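Local coordinates for Lin1840 protein (Listeria innocua serovar 6a, PDB 4ZOC) that probably hydrolyses terminal, non-reducing beta-D-glucosyl residues to release beta-D-glucose, acting in beta-1,2-glucan metabolism as a family 3 glycoside hydrolase, at residues L9-C22 with E322-K336. The protein carries 2 engineered substitutions. Numbering follows the deposited sequence.
Sequences LVSQMTLDEKIAQC and ENLLDEAVLRMLNLK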
ATOM      1  N   LEU A   9     -24.152  33.320  27.795  1.00 16.64           N
ATOM      2  CA  LEU A   9     -24.896  32.886  26.567  1.00 18.05           C
ATOM      3  C   LEU A   9     -25.259  31.414  26.584  1.00 14.95           C
ATOM      4  O   LEU A   9     -26.401  31.043  26.312  1.00 16.92           O
ATOM      5  CB  LEU A   9     -24.106  33.221  25.302  1.00 19.30           C
ATOM      6  CG  LEU A   9     -24.232  34.656  24.775  1.00 22.57           C
ATOM      7  CD1 LEU A   9     -23.209  34.852  23.664  1.00 21.66           C
ATOM      8  CD2 LEU A   9     -25.630  34.966  24.269  1.00 25.81           C
ATOM      9  N   VAL A  10     -24.252  30.579  26.870  1.00 18.13           N
ATOM     10  CA  VAL A  10     -24.476  29.159  26.912  1.00 18.19           C
ATOM     11  C   VAL A  10     -25.608  28.892  27.898  1.00 18.53           C
ATOM     12  O   VAL A  10     -26.526  28.116  27.599  1.00 15.25           O
ATOM     13  CB  VAL A  10     -23.214  28.393  27.378  1.00 21.04           C
ATOM     14  CG1 VAL A  10     -23.453  26.896  27.262  1.00 22.93           C
ATOM     15  CG2 VAL A  10     -22.004  28.786  26.528  1.00 19.75           C
ATOM     16  N   SER A  11     -25.518  29.528  29.071  1.00 20.09           N
ATOM     17  CA  SER A  11     -26.529  29.353  30.141  1.00 18.61           C
ATOM     18  C   SER A  11     -27.900  29.720  29.721  1.00 19.99           C
ATOM     19  O   SER A  11     -28.807  29.050  30.129  1.00 22.28           O
ATOM     20  CB  SER A  11     -26.245  30.160  31.369  1.00 23.85           C
ATOM     21  OG  SER A  11     -24.951  29.885  31.793  1.00 32.99           O
ATOM     22  N   GLN A  12     -28.034  30.763  28.919  1.00 15.35           N
ATOM     23  CA  GLN A  12     -29.336  31.269  28.430  1.00 19.15           C
ATOM     24  C   GLN A  12     -29.930  30.558  27.231  1.00 15.68           C
ATOM     25  O   GLN A  12     -31.140  30.702  26.960  1.00 15.84           O
ATOM     26  CB  GLN A  12     -29.214  32.728  28.067  1.00 21.96           C
ATOM     27  CG  GLN A  12     -28.897  33.634  29.222  1.00 28.65           C
ATOM     28  CD  GLN A  12     -28.636  35.029  28.635  1.00 39.86           C
ATOM     29  OE1 GLN A  12     -27.736  35.213  27.814  1.00 35.41           O
ATOM     30  NE2 GLN A  12     -29.497  35.975  28.953  1.00 50.08           N
ATOM     31  N   MET A  13     -29.110  29.839  26.466  1.00 16.04           N
ATOM     32  CA  MET A  13     -29.614  29.148  25.289  1.00 14.07           C
ATOM     33  C   MET A  13     -30.506  27.971  25.628  1.00 14.06           C
ATOM     34  O   MET A  13     -30.260  27.234  26.552  1.00 18.20           O
ATOM     35  CB  MET A  13     -28.425  28.697  24.385  1.00 15.41           C
ATOM     36  CG  MET A  13     -27.615  29.856  23.781  1.00 13.69           C
ATOM     37  SD  MET A  13     -26.043  29.279  23.116  1.00 14.81           S
ATOM     38  CE  MET A  13     -26.551  28.696  21.522  1.00 12.41           C
ATOM     39  N   THR A  14     -31.554  27.785  24.860  1.00 13.72           N
ATOM     40  CA  THR A  14     -32.379  26.640  24.947  1.00 16.38           C
ATOM     41  C   THR A  14     -31.621  25.424  24.387  1.00 19.24           C
ATOM     42  O   THR A  14     -30.598  25.560  23.686  1.00 16.26           O
ATOM     43  CB  THR A  14     -33.689  26.751  24.132  1.00 17.30           C
ATOM     44  OG1 THR A  14     -33.424  26.881  22.718  1.00 19.07           O
ATOM     45  CG2 THR A  14     -34.578  27.932  24.649  1.00 20.60           C
ATOM     46  N   LEU A  15     -32.132  24.245  24.691  1.00 17.55           N
ATOM     47  CA  LEU A  15     -31.523  23.020  24.134  1.00 19.75           C
ATOM     48  C   LEU A  15     -31.535  23.144  22.607  1.00 17.67           C
ATOM     49  O   LEU A  15     -30.524  22.869  21.981  1.00 16.83           O
ATOM     50  CB  LEU A  15     -32.254  21.736  24.568  1.00 20.48           C
ATOM     51  CG  LEU A  15     -31.677  20.367  24.104  1.00 21.22           C
ATOM     52  CD1 LEU A  15     -30.262  20.233  24.606  1.00 19.76           C
ATOM     53  CD2 LEU A  15     -32.543  19.218  24.567  1.00 23.91           C
ATOM     54  N   ASP A  16     -32.659  23.536  22.011  1.00 15.68           N
ATOM     55  CA  ASP A  16     -32.740  23.551  20.565  1.00 17.26           C
ATOM     56  C   ASP A  16     -31.779  24.586  19.974  1.00 15.89           C
ATOM     57  O   ASP A  16     -31.193  24.360  18.878  1.00 16.40           O
ATOM     58  CB  ASP A  16     -34.159  23.813  20.081  1.00 19.13           C
ATOM     59  CG  ASP A  16     -35.028  22.580  20.040  1.00 23.68           C
ATOM     60  OD1 ASP A  16     -34.584  21.449  20.331  1.00 20.95           O
ATOM     61  OD2 ASP A  16     -36.225  22.757  19.680  1.00 27.90           O
ATOM     62  N   GLU A  17     -31.585  25.703  20.689  1.00 13.76           N
ATOM     63  CA  GLU A  17     -30.618  26.719  20.205  1.00 13.39           C
ATOM     64  C   GLU A  17     -29.182  26.146  20.244  1.00 13.54           C
ATOM     65  O   GLU A  17     -28.362  26.362  19.344  1.00 13.87           O
ATOM     66  CB  GLU A  17     -30.650  27.986  21.068  1.00 13.67           C
ATOM     67  CG  GLU A  17     -31.790  28.920  20.691  1.00 13.79           C
ATOM     68  CD  GLU A  17     -32.078  29.991  21.694  1.00 17.54           C
ATOM     69  OE1 GLU A  17     -31.658  29.879  22.878  1.00 18.46           O
ATOM     70  OE2 GLU A  17     -32.786  30.933  21.261  1.00 21.70           O
ATOM     71  N   LYS A  18     -28.864  25.463  21.330  1.00 14.01           N
ATOM     72  CA  LYS A  18     -27.523  24.864  21.483  1.00 13.45           C
ATOM     73  C   LYS A  18     -27.289  23.826  20.406  1.00 12.56           C
ATOM     74  O   LYS A  18     -26.203  23.831  19.790  1.00 14.21           O
ATOM     75  CB  LYS A  18     -27.315  24.247  22.863  1.00 13.46           C
ATOM     76  CG  LYS A  18     -27.301  25.295  23.919  1.00 12.68           C
ATOM     77  CD  LYS A  18     -26.902  24.809  25.294  1.00 10.82           C
ATOM     78  CE  LYS A  18     -27.966  23.943  25.921  1.00 15.34           C
ATOM     79  NZ  LYS A  18     -27.555  23.681  27.316  1.00 13.32           N
ATOM     80  N   ILE A  19     -28.277  22.993  20.127  1.00 12.79           N
ATOM     81  CA  ILE A  19     -28.150  21.961  19.094  1.00 14.20           C
ATOM     82  C   ILE A  19     -27.855  22.607  17.707  1.00 15.17           C
ATOM     83  O   ILE A  19     -26.903  22.205  17.016  1.00 12.94           O
ATOM     84  CB  ILE A  19     -29.426  21.065  19.036  1.00 15.62           C
ATOM     85  CG1 ILE A  19     -29.627  20.187  20.330  1.00 12.72           C
ATOM     86  CG2 ILE A  19     -29.461  20.233  17.726  1.00 18.74           C
ATOM     87  CD1 ILE A  19     -30.972  19.462  20.361  1.00 14.40           C
ATOM     88  N   ALA A  20     -28.622  23.619  17.300  1.00 12.94           N
ATOM     89  CA  ALA A  20     -28.421  24.235  16.003  1.00 10.57           C
ATOM     90  C   ALA A  20     -27.116  24.986  15.875  1.00 10.95           C
ATOM     91  O   ALA A  20     -26.587  25.133  14.738  1.00  9.63           O
ATOM     92  CB  ALA A  20     -29.611  25.153  15.682  1.00 12.42           C
ATOM     93  N   GLN A  21     -26.582  25.476  17.007  1.00  9.95           N
ATOM     94  CA  GLN A  21     -25.294  26.153  17.014  1.00  9.41           C
ATOM     95  C   GLN A  21     -24.233  25.194  16.415  1.00  9.92           C
ATOM     96  O   GLN A  21     -23.242  25.660  15.907  1.00  8.99           O
ATOM     97  CB  GLN A  21     -24.867  26.598  18.473  1.00 10.20           C
ATOM     98  CG  GLN A  21     -23.636  27.474  18.554  1.00  9.58           C
ATOM     99  CD  GLN A  21     -23.665  28.771  17.800  1.00  9.74           C
ATOM    100  OE1 GLN A  21     -22.606  29.305  17.465  1.00 12.73           O
ATOM    101  NE2 GLN A  21     -24.849  29.368  17.645  1.00 10.72           N
ATOM    102  N   CYS A  22     -24.446  23.883  16.502  1.00  9.93           N
ATOM    103  CA  CYS A  22     -23.523  22.871  16.018  1.00 10.07           C
ATOM    104  C   CYS A  22     -23.755  22.425  14.563  1.00 12.32           C
ATOM    105  O   CYS A  22     -23.225  21.381  14.164  1.00 12.79           O
ATOM    106  CB  CYS A  22     -23.545  21.623  16.939  1.00 11.94           C
ATOM    107  SG  CYS A  22     -23.086  22.026  18.644  1.00 13.25           S
ATOM    108  N   GLU A 322     -25.942  16.354  28.251  1.00 16.50           N
ATOM    109  CA  GLU A 322     -26.000  17.747  27.837  1.00 16.86           C
ATOM    110  C   GLU A 322     -24.662  18.485  28.035  1.00 15.29           C
ATOM    111  O   GLU A 322     -24.395  19.475  27.365  1.00 15.55           O
ATOM    112  CB  GLU A 322     -27.164  18.457  28.540  1.00 16.51           C
ATOM    113  CG  GLU A 322     -27.582  19.747  27.837  1.00 17.18           C
ATOM    114  CD  GLU A 322     -28.860  20.336  28.364  1.00 20.13           C
ATOM    115  OE1 GLU A 322     -29.529  19.682  29.176  1.00 23.73           O
ATOM    116  OE2 GLU A 322     -29.220  21.439  27.936  1.00 18.79           O
ATOM    117  N   ASN A 323     -23.813  18.049  28.964  1.00 17.40           N
ATOM    118  CA  ASN A 323     -22.560  18.754  29.191  1.00 16.85           C
ATOM    119  C   ASN A 323     -21.662  18.679  27.970  1.00 14.24           C
ATOM    120  O   ASN A 323     -20.894  19.583  27.722  1.00 13.38           O
ATOM    121  CB  ASN A 323     -21.766  18.142  30.335  1.00 19.75           C
ATOM    122  CG  ASN A 323     -22.492  18.263  31.647  1.00 21.59           C
ATOM    123  OD1 ASN A 323     -23.206  19.250  31.894  1.00 25.47           O
ATOM    124  ND2 ASN A 323     -22.396  17.236  32.458  1.00 26.79           N
ATOM    125  N   LEU A 324     -21.689  17.581  27.238  1.00 13.46           N
ATOM    126  CA  LEU A 324     -20.872  17.543  26.006  1.00 13.32           C
ATOM    127  C   LEU A 324     -21.374  18.568  25.003  1.00 15.18           C
ATOM    128  O   LEU A 324     -20.573  19.202  24.291  1.00 14.38           O
ATOM    129  CB  LEU A 324     -20.915  16.160  25.356  1.00 14.89           C
ATOM    130  CG  LEU A 324     -20.299  15.044  26.199  1.00 17.27           C
ATOM    131  CD1 LEU A 324     -20.438  13.726  25.464  1.00 17.17           C
ATOM    132  CD2 LEU A 324     -18.852  15.308  26.626  1.00 20.86           C
ATOM    133  N   LEU A 325     -22.694  18.675  24.867  1.00 13.84           N
ATOM    134  CA  LEU A 325     -23.241  19.743  24.017  1.00 14.88           C
ATOM    135  C   LEU A 325     -22.829  21.136  24.460  1.00 16.50           C
ATOM    136  O   LEU A 325     -22.415  21.950  23.616  1.00 12.89           O
ATOM    137  CB  LEU A 325     -24.762  19.628  23.877  1.00 15.71           C
ATOM    138  CG  LEU A 325     -25.458  20.743  23.126  1.00 17.30           C
ATOM    139  CD1 LEU A 325     -24.987  20.743  21.678  1.00 19.37           C
ATOM    140  CD2 LEU A 325     -26.989  20.507  23.227  1.00 18.39           C
ATOM    141  N   ASP A 326     -22.900  21.411  25.771  1.00 15.24           N
ATOM    142  CA  ASP A 326     -22.450  22.708  26.281  1.00 15.03           C
ATOM    143  C   ASP A 326     -20.978  23.006  25.975  1.00 16.31           C
ATOM    144  O   ASP A 326     -20.532  24.175  25.791  1.00 13.61           O
ATOM    145  CB  ASP A 326     -22.677  22.807  27.785  1.00 18.03           C
ATOM    146  CG  ASP A 326     -24.130  22.813  28.148  1.00 17.84           C
ATOM    147  OD1 ASP A 326     -25.018  22.848  27.262  1.00 14.92           O
ATOM    148  OD2 ASP A 326     -24.416  22.679  29.345  1.00 19.83           O
ATOM    149  N   GLU A 327     -20.187  21.962  25.980  1.00 16.89           N
ATOM    150  CA  GLU A 327     -18.750  22.127  25.692  1.00 20.34           C
ATOM    151  C   GLU A 327     -18.560  22.512  24.228  1.00 14.43           C
ATOM    152  O   GLU A 327     -17.775  23.404  23.942  1.00 15.46           O
ATOM    153  CB  GLU A 327     -17.931  20.860  26.086  1.00 21.21           C
ATOM    154  CG  GLU A 327     -17.800  20.729  27.619  1.00 25.23           C
ATOM    155  CD  GLU A 327     -17.500  19.336  28.145  1.00 32.93           C
ATOM    156  OE1 GLU A 327     -16.983  18.483  27.386  1.00 26.18           O
ATOM    157  OE2 GLU A 327     -17.757  19.121  29.365  1.00 33.96           O
ATOM    158  N   ALA A 328     -19.279  21.862  23.339  1.00 13.45           N
ATOM    159  CA  ALA A 328     -19.185  22.169  21.932  1.00 12.57           C
ATOM    160  C   ALA A 328     -19.693  23.605  21.661  1.00 11.73           C
ATOM    161  O   ALA A 328     -19.053  24.388  20.955  1.00 10.10           O
ATOM    162  CB  ALA A 328     -19.998  21.169  21.102  1.00 14.84           C
ATOM    163  N   VAL A 329     -20.814  23.956  22.267  1.00 10.57           N
ATOM    164  CA  VAL A 329     -21.340  25.305  22.105  1.00  9.29           C
ATOM    165  C   VAL A 329     -20.321  26.370  22.604  1.00 10.63           C
ATOM    166  O   VAL A 329     -20.081  27.379  21.929  1.00 12.74           O
ATOM    167  CB  VAL A 329     -22.737  25.443  22.763  1.00  9.53           C
ATOM    168  CG1 VAL A 329     -23.174  26.896  22.802  1.00 10.05           C
ATOM    169  CG2 VAL A 329     -23.760  24.586  22.059  1.00 10.39           C
ATOM    170  N   LEU A 330     -19.741  26.177  23.790  1.00 10.70           N
ATOM    171  CA  LEU A 330     -18.773  27.075  24.335  1.00 10.83           C
ATOM    172  C   LEU A 330     -17.587  27.206  23.379  1.00 10.99           C
ATOM    173  O   LEU A 330     -17.093  28.294  23.144  1.00 11.30           O
ATOM    174  CB  LEU A 330     -18.284  26.617  25.689  1.00 14.41           C
ATOM    175  CG  LEU A 330     -17.274  27.561  26.355  1.00 18.25           C
ATOM    176  CD1 LEU A 330     -17.734  29.009  26.461  1.00 18.77           C
ATOM    177  CD2 LEU A 330     -16.927  26.994  27.725  1.00 22.92           C
ATOM    178  N   ARG A 331     -17.113  26.088  22.817  1.00 10.99           N
ATOM    179  CA  ARG A 331     -16.057  26.241  21.810  1.00 10.81           C
ATOM    180  C   ARG A 331     -16.429  27.125  20.563  1.00  9.73           C
ATOM    181  O   ARG A 331     -15.618  27.995  20.115  1.00 11.32           O
ATOM    182  CB  ARG A 331     -15.488  24.861  21.441  1.00 11.37           C
ATOM    183  CG  ARG A 331     -14.707  24.238  22.584  1.00 11.37           C
ATOM    184  CD  ARG A 331     -13.909  22.965  22.197  1.00 12.00           C
ATOM    185  NE  ARG A 331     -14.762  21.830  21.954  1.00 12.92           N
ATOM    186  CZ  ARG A 331     -15.112  20.896  22.845  1.00 13.69           C
ATOM    187  NH1 ARG A 331     -15.892  19.885  22.481  1.00 11.94           N
ATOM    188  NH2 ARG A 331     -14.644  20.948  24.080  1.00 18.05           N
ATOM    189  N   MET A 332     -17.638  26.945  20.071  1.00 10.09           N
ATOM    190  CA  MET A 332     -18.171  27.725  18.937  1.00 12.18           C
ATOM    191  C   MET A 332     -18.214  29.219  19.321  1.00 12.68           C
ATOM    192  O   MET A 332     -17.793  30.104  18.592  1.00 10.87           O
ATOM    193  CB  MET A 332     -19.551  27.186  18.532  1.00 10.68           C
ATOM    194  CG  MET A 332     -19.547  25.901  17.674  1.00 12.07           C
ATOM    195  SD  MET A 332     -18.841  26.256  16.024  1.00 13.01           S
ATOM    196  CE  MET A 332     -20.239  27.166  15.304  1.00 11.46           C
ATOM    197  N   LEU A 333     -18.764  29.496  20.509  1.00 13.71           N
ATOM    198  CA  LEU A 333     -18.886  30.887  20.927  1.00 12.01           C
ATOM    199  C   LEU A 333     -17.491  31.487  21.153  1.00 11.78           C
ATOM    200  O   LEU A 333     -17.262  32.650  20.755  1.00 13.00           O
ATOM    201  CB  LEU A 333     -19.725  30.974  22.176  1.00 13.61           C
ATOM    202  CG  LEU A 333     -21.236  31.028  22.017  1.00 19.13           C
ATOM    203  CD1 LEU A 333     -21.882  30.569  20.754  1.00 21.03           C
ATOM    204  CD2 LEU A 333     -21.963  30.615  23.298  1.00 19.70           C
ATOM    205  N   ASN A 334     -16.547  30.711  21.724  1.00 10.94           N
ATOM    206  CA  ASN A 334     -15.145  31.174  21.942  1.00 11.30           C
ATOM    207  C   ASN A 334     -14.476  31.519  20.599  1.00 10.96           C
ATOM    208  O   ASN A 334     -13.881  32.528  20.511  1.00 11.94           O
ATOM    209  CB  ASN A 334     -14.235  30.145  22.661  1.00 12.70           C
ATOM    210  CG  ASN A 334     -14.426  30.134  24.172  1.00 15.80           C
ATOM    211  OD1 ASN A 334     -15.003  31.050  24.730  1.00 15.00           O
ATOM    212  ND2 ASN A 334     -14.003  29.068  24.812  1.00 18.58           N
ATOM    213  N   LEU A 335     -14.645  30.694  19.556  1.00 11.87           N
ATOM    214  CA  LEU A 335     -14.180  31.052  18.198  1.00  9.62           C
ATOM    215  C   LEU A 335     -14.750  32.380  17.730  1.00  9.38           C
ATOM    216  O   LEU A 335     -14.017  33.243  17.196  1.00  9.17           O
ATOM    217  CB  LEU A 335     -14.510  29.939  17.225  1.00  9.37           C
ATOM    218  CG  LEU A 335     -14.222  30.232  15.741  1.00 10.26           C
ATOM    219  CD1 LEU A 335     -12.766  30.547  15.498  1.00 11.44           C
ATOM    220  CD2 LEU A 335     -14.691  29.081  14.853  1.00  9.95           C
ATOM    221  N   LYS A 336     -16.064  32.541  17.933  1.00 10.28           N
ATOM    222  CA  LYS A 336     -16.710  33.726  17.442  1.00 11.18           C
ATOM    223  C   LYS A 336     -16.150  34.906  18.199  1.00 11.34           C
ATOM    224  O   LYS A 336     -15.886  35.977  17.618  1.00 10.04           O
ATOM    225  CB  LYS A 336     -18.206  33.662  17.566  1.00 12.05           C
ATOM    226  CG  LYS A 336     -18.821  32.600  16.708  1.00 13.07           C
ATOM    227  CD  LYS A 336     -20.276  32.314  16.901  1.00 12.22           C
ATOM    228  CE  LYS A 336     -20.735  31.515  15.688  1.00 11.21           C
ATOM    229  NZ  LYS A 336     -22.162  31.172  15.668  1.00 10.66           N
TER
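In the TIM-barrel domain, the end of helix 3-12 and helix 15-21 both pack on helix 322-338 through knobs into holes. Val-10 is the knob of the first, Lys-18 and Gln-21 those of the second. Helices 15-21 and 322-336 cross at 58°, their axes 9.3 Å apart at closest approach. Lys-18 sits among Glu-322, Leu-325, Asp-326 and Val-329. Its CB lies on the methyls of Leu-325 and Val-329, and the chain then bends at chi3 (-71°), which turns the ammonium to two carboxylates. Lys-18 NZ forms hydrogen-bonded salt bridges with both: 2.7 Å to Asp-326 OD1, met on its syn side, and 2.9 Å to Glu-322 OE2, met on its anti side. It lies somewhat out of each carboxylate plane. The two acids are one helical turn apart, so a single buried lysine bridges them; the pair of negative groups probably favours its charged form. Leu-15 CD1 packs on Leu-325 CD2 next to this network.

In the fold, the segment 9-22 leads into the first barrel strand, 23-25, and helix 322-338 comes after the eighth, 301-302, and the intervening helix 306-316. The contact thus joins the beginning of the barrel domain to its end. The backbone of Cys-22 is hydrogen-bonded to that of Glu-301, and its SG touches Leu-325 CD1 and Ala-328 CB.

Val-10 fits between Asp-326, Val-329, Leu-330 and Leu-333, its CG2 3.7 Å from Leu-333 CD2. Met-13 and Val-329 meet tip to tip, SD to CG1 at 3.7 Å. Just after it, Thr-14 and Glu-17 form a capping box that starts helix 15-21.

Gln-21 sits in the third hole, among Val-329, Met-332, Leu-333 and Lys-336. Its bend at chi2 (58°) carries the amide to the extended Lys-336, whose NZ donates a hydrogen bond to Gln-21 OE1 at 2.6 Å. This bond uses a carbonyl lone pair, in the carbonyl plane. The same NZ also bonds to the backbone oxygens of Gly-58 and Pro-85.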